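Side-chain contacts in exopolysaccharide biosynthesis protein (Pantoea stewartii subsp. stewartii DC283, PDB 6TGF), which modifies the glycan biofilm of its bacterium, probably as a hydrolase, and folds as a trimeric, bacteriophage tailspike-like parallel beta-helix: residues Ile170-Val173 with Asp174-Arg177; Cys381-Asp384 with Gln385-Ala388; Ala621-Asp624 with Thr625-Gln628. All coordinates share one frame; numbering follows the deposited sequence.

Contact 1. Residues Ile170-Val173 with Asp174-Arg177; sequences IPSV and DDLR. With EDO (1,2-ethanediol), chain C.
Ile-170 to Ser-172 leave the edge strand 168-170 and run straight into the short helix 173-176, whose first turn closes through Leu-176 N to Ser-172 O (3.0 Å) and Arg-177 N to Val-173 O (2.7 Å). Ser-172 is the N-cap. With OG set between its backbone N and carbonyl carbon (chi1 63°), the hydroxyl faces the first turn, where it accepts a weak, long bond from Asp-175 N and donates to Asp-175 OD2 at 2.8 Å. That carboxylate oxygen is reached from above its plane, 45° out of it, while CG of Pro-171 lies near the same oxygen. Beneath this polar end, Ile-170 sends CG2 against CB of Asp-175, and its CD1 meets CD1 of Leu-176 at 3.7 Å, the two side chains crossing at about a right angle. Ile-188 of strand 187-190 and Phe-219 of strand 218-221 continue this apolar layer. Val-173 and Arg-177 lie side by side, with CG2 of the valine 4.0 Å above the guanidinium plane and toward its rim; NE of that group is salt-bridged to Asp-213. Asp-174 OD2 accepts from O1 of a 1,2-ethanediol, probably left by crystallisation. Two carboxylates at a helix start, one of them tied to the N-cap hydroxyl, probably interact favourably with the helix dipole.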
loop_
_atom_site.group_PDB
_atom_site.type_symbol
_atom_site.label_atom_id
_atom_site.label_comp_id
_atom_site.label_asym_id
_atom_site.label_seq_id
_atom_site.Cartn_x
_atom_site.Cartn_y
_atom_site.Cartn_z
ATOM N N ILE B 170 44.463 2.873 21.450
ATOM C CA ILE B 170 44.234 1.759 22.419
ATOM C C ILE B 170 43.570 0.605 21.667
ATOM O O ILE B 170 42.606 0.817 20.937
ATOM C CB ILE B 170 43.405 2.258 23.622
ATOM C CG1 ILE B 170 44.145 3.374 24.369
ATOM C CG2 ILE B 170 43.022 1.106 24.544
ATOM C CD1 ILE B 170 43.479 3.837 25.648
ATOM N N PRO B 171 44.076 -0.644 21.798
ATOM C CA PRO B 171 43.602 -1.757 20.971
ATOM C C PRO B 171 42.216 -2.329 21.321
ATOM O O PRO B 171 41.545 -2.765 20.402
ATOM C CB PRO B 171 44.688 -2.830 21.168
ATOM C CG PRO B 171 45.275 -2.537 22.531
ATOM C CD PRO B 171 45.163 -1.038 22.709
ATOM N N SER B 172 41.820 -2.327 22.601
ATOM C CA SER B 172 40.568 -2.959 23.103
ATOM C C SER B 172 39.971 -2.149 24.262
ATOM O O SER B 172 40.700 -1.312 24.828
ATOM C CB SER B 172 40.827 -4.383 23.516
ATOM O OG SER B 172 41.740 -4.439 24.603
ATOM N N VAL B 173 38.700 -2.397 24.607
ATOM C CA VAL B 173 38.012 -1.726 25.755
ATOM C C VAL B 173 38.621 -2.262 27.057
ATOM O O VAL B 173 38.696 -1.485 28.029
ATOM C CB VAL B 173 36.477 -1.889 25.749
ATOM C CG1 VAL B 173 35.858 -1.502 24.420
ATOM C CG2 VAL B 173 36.027 -3.280 26.151
ATOM N N ASP B 174 39.022 -3.539 27.067
ATOM C CA ASP B 174 39.775 -4.180 28.180
ATOM C C ASP B 174 40.941 -3.264 28.575
ATOM O O ASP B 174 41.093 -2.987 29.783
ATOM C CB ASP B 174 40.277 -5.574 27.791
ATOM C CG ASP B 174 39.205 -6.654 27.757
ATOM O OD1 ASP B 174 38.049 -6.359 28.124
ATOM O OD2 ASP B 174 39.535 -7.787 27.356
ATOM N N ASP B 175 41.711 -2.801 27.585
ATOM C CA ASP B 175 42.882 -1.903 27.774
ATOM C C ASP B 175 42.399 -0.477 28.076
ATOM O O ASP B 175 43.078 0.213 28.867
ATOM C CB ASP B 175 43.812 -1.949 26.558
ATOM C CG ASP B 175 44.542 -3.275 26.410
ATOM O OD1 ASP B 175 45.269 -3.651 27.351
ATOM O OD2 ASP B 175 44.363 -3.930 25.364
ATOM N N LEU B 176 41.277 -0.054 27.481
ATOM C CA LEU B 176 40.676 1.296 27.682
ATOM C C LEU B 176 40.234 1.461 29.142
ATOM O O LEU B 176 40.463 2.551 29.702
ATOM C CB LEU B 176 39.489 1.482 26.731
ATOM C CG LEU B 176 38.855 2.872 26.729
ATOM C CD1 LEU B 176 39.822 3.915 26.191
ATOM C CD2 LEU B 176 37.566 2.879 25.921
ATOM N N ARG B 177 39.630 0.422 29.729
ATOM C CA ARG B 177 39.118 0.425 31.127
ATOM C C ARG B 177 40.284 0.447 32.125
ATOM O O ARG B 177 40.025 0.724 33.311
ATOM C CB ARG B 177 38.227 -0.795 31.377
ATOM C CG ARG B 177 36.844 -0.695 30.752
ATOM C CD ARG B 177 36.174 -2.049 30.666
ATOM N NE ARG B 177 34.807 -1.972 30.170
ATOM C CZ ARG B 177 34.088 -3.015 29.763
ATOM N NH1 ARG B 177 34.600 -4.236 29.783
ATOM N NH2 ARG B 177 32.854 -2.837 29.329
HETATM C C1 EDO C . 38.222 -9.803 24.104
HETATM O O1 EDO C . 37.760 -8.992 25.167
HETATM C C2 EDO C . 37.730 -11.202 24.169
HETATM O O2 EDO C . 36.482 -11.339 24.823
#

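Contact 2. Residues Cys381-Asp384 with Gln385-Ala388; sequences CKID and QWYA
Ile-383 lays its CG2 methyl over one face of the Trp-386 indole, at the five-membered ring, with CD1 as the nearest atom at 3.3 Å and CG at 3.7 Å. The two side chains cross obliquely. The anti setting of CG2 to the backbone N of Ile-383 directs this methyl along the chain, toward the indole three residues on. The ring meets it because chi1 of Trp-386 (58°) folds the indole back toward the preceding strand. This also brings CD1 within 3.2 Å of the Ile-383 carbonyl oxygen, while Asp-384 N lies at the ring edge, near its plane. Between the two residues the chain turns a corner at Gln-385, whose phi and psi of 47° and 65° are left-handed helical, and the strand segments before and after it belong to different faces of the parallel beta-helix. Ile-383 and Trp-386 are thus buried on the inner side of the corner, where Trp-386 also stacks on Phe-419 of the adjoining strand 414-422. Asp-384 and Gln-385 instead run side by side in the same direction, with Asp-384 OD2 3.7 Å from CG of Gln-385. Asp-384 OD1 accepts bonds from Ser-417 OG and Asn-418 ND2, linking the corner to strand 414-422. Past the turn, Tyr-387 OH is hydrogen-bonded to Arg-359 NH2 of the third subunit, and its ring makes a cation-pi contact with Arg-364 of its own chain.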
loop_
_atom_site.group_PDB
_atom_site.type_symbol
_atom_site.label_atom_id
_atom_site.label_comp_id
_atom_site.label_asym_id
_atom_site.label_seq_id
_atom_site.Cartn_x
_atom_site.Cartn_y
_atom_site.Cartn_z
ATOM N N CYS B 381 -1.512 -3.896 14.187
ATOM C CA CYS B 381 -0.408 -4.797 13.760
ATOM C C CYS B 381 -0.237 -4.721 12.240
ATOM O O CYS B 381 -1.155 -5.160 11.522
ATOM C CB CYS B 381 -0.680 -6.234 14.188
ATOM S SG CYS B 381 0.621 -7.404 13.722
ATOM N N LYS B 382 0.891 -4.170 11.784
ATOM C CA LYS B 382 1.287 -4.113 10.352
ATOM C C LYS B 382 2.515 -5.005 10.157
ATOM O O LYS B 382 3.575 -4.678 10.718
ATOM C CB LYS B 382 1.559 -2.667 9.922
ATOM C CG LYS B 382 0.355 -1.941 9.341
ATOM C CD LYS B 382 0.195 -0.518 9.824
ATOM C CE LYS B 382 -1.171 0.051 9.505
ATOM N NZ LYS B 382 -1.496 1.218 10.357
ATOM N N ILE B 383 2.355 -6.102 9.412
ATOM C CA ILE B 383 3.462 -7.021 9.017
ATOM C C ILE B 383 3.494 -7.078 7.486
ATOM O O ILE B 383 2.638 -7.763 6.902
ATOM C CB ILE B 383 3.303 -8.409 9.671
ATOM C CG1 ILE B 383 2.783 -8.300 11.109
ATOM C CG2 ILE B 383 4.619 -9.173 9.598
ATOM C CD1 ILE B 383 2.689 -9.618 11.848
ATOM N N ASP B 384 4.432 -6.345 6.877
ATOM C CA ASP B 384 4.610 -6.225 5.406
ATOM C C ASP B 384 5.900 -6.946 4.998
ATOM O O ASP B 384 6.838 -6.983 5.818
ATOM C CB ASP B 384 4.643 -4.757 4.976
ATOM C CG ASP B 384 4.705 -4.558 3.470
ATOM O OD1 ASP B 384 3.817 -5.084 2.770
ATOM O OD2 ASP B 384 5.648 -3.885 3.008
ATOM N N GLN B 385 5.935 -7.495 3.778
ATOM C CA GLN B 385 7.121 -8.169 3.183
ATOM C C GLN B 385 7.733 -9.140 4.199
ATOM O O GLN B 385 8.870 -8.893 4.636
ATOM C CB GLN B 385 8.157 -7.135 2.739
ATOM C CG GLN B 385 7.811 -6.441 1.433
ATOM C CD GLN B 385 9.019 -5.751 0.851
ATOM O OE1 GLN B 385 9.605 -6.208 -0.129
ATOM N NE2 GLN B 385 9.417 -4.652 1.471
ATOM N N TRP B 386 7.003 -10.194 4.568
ATOM C CA TRP B 386 7.507 -11.270 5.464
ATOM C C TRP B 386 7.394 -12.623 4.757
ATOM O O TRP B 386 6.416 -12.832 4.016
ATOM C CB TRP B 386 6.795 -11.267 6.821
ATOM C CG TRP B 386 5.308 -11.428 6.767
ATOM C CD1 TRP B 386 4.383 -10.448 6.556
ATOM C CD2 TRP B 386 4.563 -12.644 6.965
ATOM N NE1 TRP B 386 3.118 -10.967 6.604
ATOM C CE2 TRP B 386 3.196 -12.311 6.852
ATOM C CE3 TRP B 386 4.914 -13.973 7.221
ATOM C CZ2 TRP B 386 2.185 -13.263 6.976
ATOM C CZ3 TRP B 386 3.914 -14.913 7.349
ATOM C CH2 TRP B 386 2.569 -14.561 7.227
ATOM N N TYR B 387 8.382 -13.491 4.980
ATOM C CA TYR B 387 8.531 -14.808 4.314
ATOM C C TYR B 387 8.797 -15.867 5.391
ATOM O O TYR B 387 9.604 -15.601 6.300
ATOM C CB TYR B 387 9.630 -14.719 3.248
ATOM C CG TYR B 387 9.503 -13.539 2.314
ATOM C CD1 TYR B 387 9.952 -12.280 2.682
ATOM C CD2 TYR B 387 8.923 -13.676 1.062
ATOM C CE1 TYR B 387 9.830 -11.190 1.835
ATOM C CE2 TYR B 387 8.794 -12.597 0.202
ATOM C CZ TYR B 387 9.249 -11.348 0.589
ATOM O OH TYR B 387 9.127 -10.279 -0.250
ATOM N N ALA B 388 8.104 -17.007 5.314
ATOM C CA ALA B 388 8.266 -18.169 6.220
ATOM C C ALA B 388 8.554 -19.422 5.386
ATOM O O ALA B 388 7.743 -19.733 4.494
ATOM C CB ALA B 388 7.032 -18.337 7.073
#

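Contact 3. Residues Ala621-Asp624 with Thr625-Gln628; sequences AKTD and TDTQ
The chain doubles back between Ala-621 and Thr-627, whose CA atoms lie 4.6 Å apart, and the gap is 5.4 Å between the CA atoms of Thr-623 and Asp-626 nearer the bend. The reversal is held by the hydroxyl of Thr-623. Its OG1 stands between the backbone N and the carbonyl carbon (chi1 78°), a position facing the returning chain, where it accepts from Asp-626 N at 2.8 Å with an N-H...O angle of 149°. A weak bond from Thr-625 N reaches the same oxygen, the link that defines an ST turn. OG1 in turn donates to Asp-626 OD2 at 2.8 Å, using the anti lone pair of that oxygen, so the aspartate is tied to Thr-623 through both its backbone nitrogen and its carboxylate. The connection is the loop of a beta hairpin: strand 614-620 leads in, strand 626-633 leads out, and the two are antiparallel neighbours in a five-stranded sheet of the C-terminal part of the protein. Thr-625 adds a second hydroxyl at the bend. Its OG1 donates to Asp-626 OD2 at 2.8 Å but arrives from above the carboxylate, 67° out of the plane, so this one oxygen collects two threonine donors from different directions. Asp-626 OD1 accepts from Asn-549 ND2 on strand 543-551, and both carboxylate oxygens are therefore engaged, which should limit rotation of the group. On the first limb, Asp-624 OD1 accepts from His-601 N. Deeper in the hairpin the contact is looser and without polar bonds between side chains: CB of Ala-621 approaches OG1 of Thr-627 no closer than 4.4 Å, and Ala-621 CA lies 3.8 Å from Asp-626 O.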
loop_
_atom_site.group_PDB
_atom_site.type_symbol
_atom_site.label_atom_id
_atom_site.label_comp_id
_atom_site.label_asym_id
_atom_site.label_seq_id
_atom_site.Cartn_x
_atom_site.Cartn_y
_atom_site.Cartn_z
ATOM N N ALA B 621 -30.720 -27.842 -29.436
ATOM C CA ALA B 621 -30.049 -28.712 -28.442
ATOM C C ALA B 621 -29.366 -29.872 -29.176
ATOM O O ALA B 621 -29.991 -30.942 -29.307
ATOM C CB ALA B 621 -31.054 -29.198 -27.428
ATOM N N LYS B 622 -28.134 -29.649 -29.650
ATOM C CA LYS B 622 -27.358 -30.609 -30.486
ATOM C C LYS B 622 -26.327 -31.363 -29.633
ATOM O O LYS B 622 -25.678 -32.276 -30.179
ATOM C CB LYS B 622 -26.689 -29.880 -31.655
ATOM C CG LYS B 622 -27.525 -29.840 -32.927
ATOM C CD LYS B 622 -26.882 -29.084 -34.068
ATOM C CE LYS B 622 -27.884 -28.526 -35.058
ATOM N NZ LYS B 622 -28.998 -29.466 -35.328
ATOM N N THR B 623 -26.173 -30.992 -28.358
ATOM C CA THR B 623 -25.397 -31.754 -27.341
ATOM C C THR B 623 -26.229 -31.846 -26.059
ATOM O O THR B 623 -27.241 -31.124 -25.958
ATOM C CB THR B 623 -24.023 -31.122 -27.074
ATOM O OG1 THR B 623 -24.196 -29.992 -26.219
ATOM C CG2 THR B 623 -23.302 -30.700 -28.336
ATOM N N ASP B 624 -25.814 -32.702 -25.121
ATOM C CA ASP B 624 -26.481 -32.887 -23.805
ATOM C C ASP B 624 -26.349 -31.601 -22.980
ATOM O O ASP B 624 -27.300 -31.282 -22.242
ATOM C CB ASP B 624 -25.907 -34.093 -23.052
ATOM C CG ASP B 624 -26.366 -35.440 -23.583
ATOM O OD1 ASP B 624 -27.400 -35.479 -24.281
ATOM O OD2 ASP B 624 -25.687 -36.443 -23.289
ATOM N N THR B 625 -25.227 -30.886 -23.122
ATOM C CA THR B 625 -24.829 -29.732 -22.270
ATOM C C THR B 625 -25.273 -28.398 -22.887
ATOM O O THR B 625 -25.660 -27.503 -22.111
ATOM C CB THR B 625 -23.313 -29.730 -22.038
ATOM O OG1 THR B 625 -22.671 -29.667 -23.312
ATOM C CG2 THR B 625 -22.833 -30.947 -21.279
ATOM N N ASP B 626 -25.212 -28.267 -24.217
ATOM C CA ASP B 626 -25.320 -26.968 -24.937
ATOM C C ASP B 626 -26.724 -26.798 -25.531
ATOM O O ASP B 626 -27.218 -27.749 -26.166
ATOM C CB ASP B 626 -24.237 -26.864 -26.013
ATOM C CG ASP B 626 -22.830 -26.971 -25.452
ATOM O OD1 ASP B 626 -22.337 -25.960 -24.914
ATOM O OD2 ASP B 626 -22.247 -28.069 -25.537
ATOM N N THR B 627 -27.325 -25.618 -25.332
ATOM C CA THR B 627 -28.656 -25.214 -25.866
ATOM C C THR B 627 -28.587 -23.766 -26.372
ATOM O O THR B 627 -28.435 -22.862 -25.527
ATOM C CB THR B 627 -29.751 -25.343 -24.799
ATOM O OG1 THR B 627 -29.640 -26.623 -24.177
ATOM C CG2 THR B 627 -31.144 -25.169 -25.365
ATOM N N GLN B 628 -28.695 -23.557 -27.689
ATOM C CA GLN B 628 -28.848 -22.211 -28.309
ATOM C C GLN B 628 -30.329 -21.821 -28.284
ATOM O O GLN B 628 -31.159 -22.659 -28.682
ATOM C CB GLN B 628 -28.322 -22.184 -29.745
ATOM C CG GLN B 628 -26.812 -22.340 -29.850
ATOM C CD GLN B 628 -26.404 -23.767 -30.120
ATOM O OE1 GLN B 628 -26.724 -24.336 -31.160
ATOM N NE2 GLN B 628 -25.680 -24.353 -29.180
#

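In the fold
The three contacts are strung along an elongated chain, with contacts 1 and 3 on opposite sides of its centre, about 90 Å apart between centres, and contact 2 close to the middle. None touches another, and no secondary-structure element is shared. All three are partly buried. Contact 2 belongs to the beta-helix, with its apolar pair inside and polar residues turned outward, and it alone has neighbouring subunits within reach. Contacts 1 and 3 lie at chain junctions, one at a helix start and one at a hairpin bend. Both rely on a hydroxyl bonded to an aspartate three residues on, but contact 1 adds an isoleucine-leucine layer that the bend lacks.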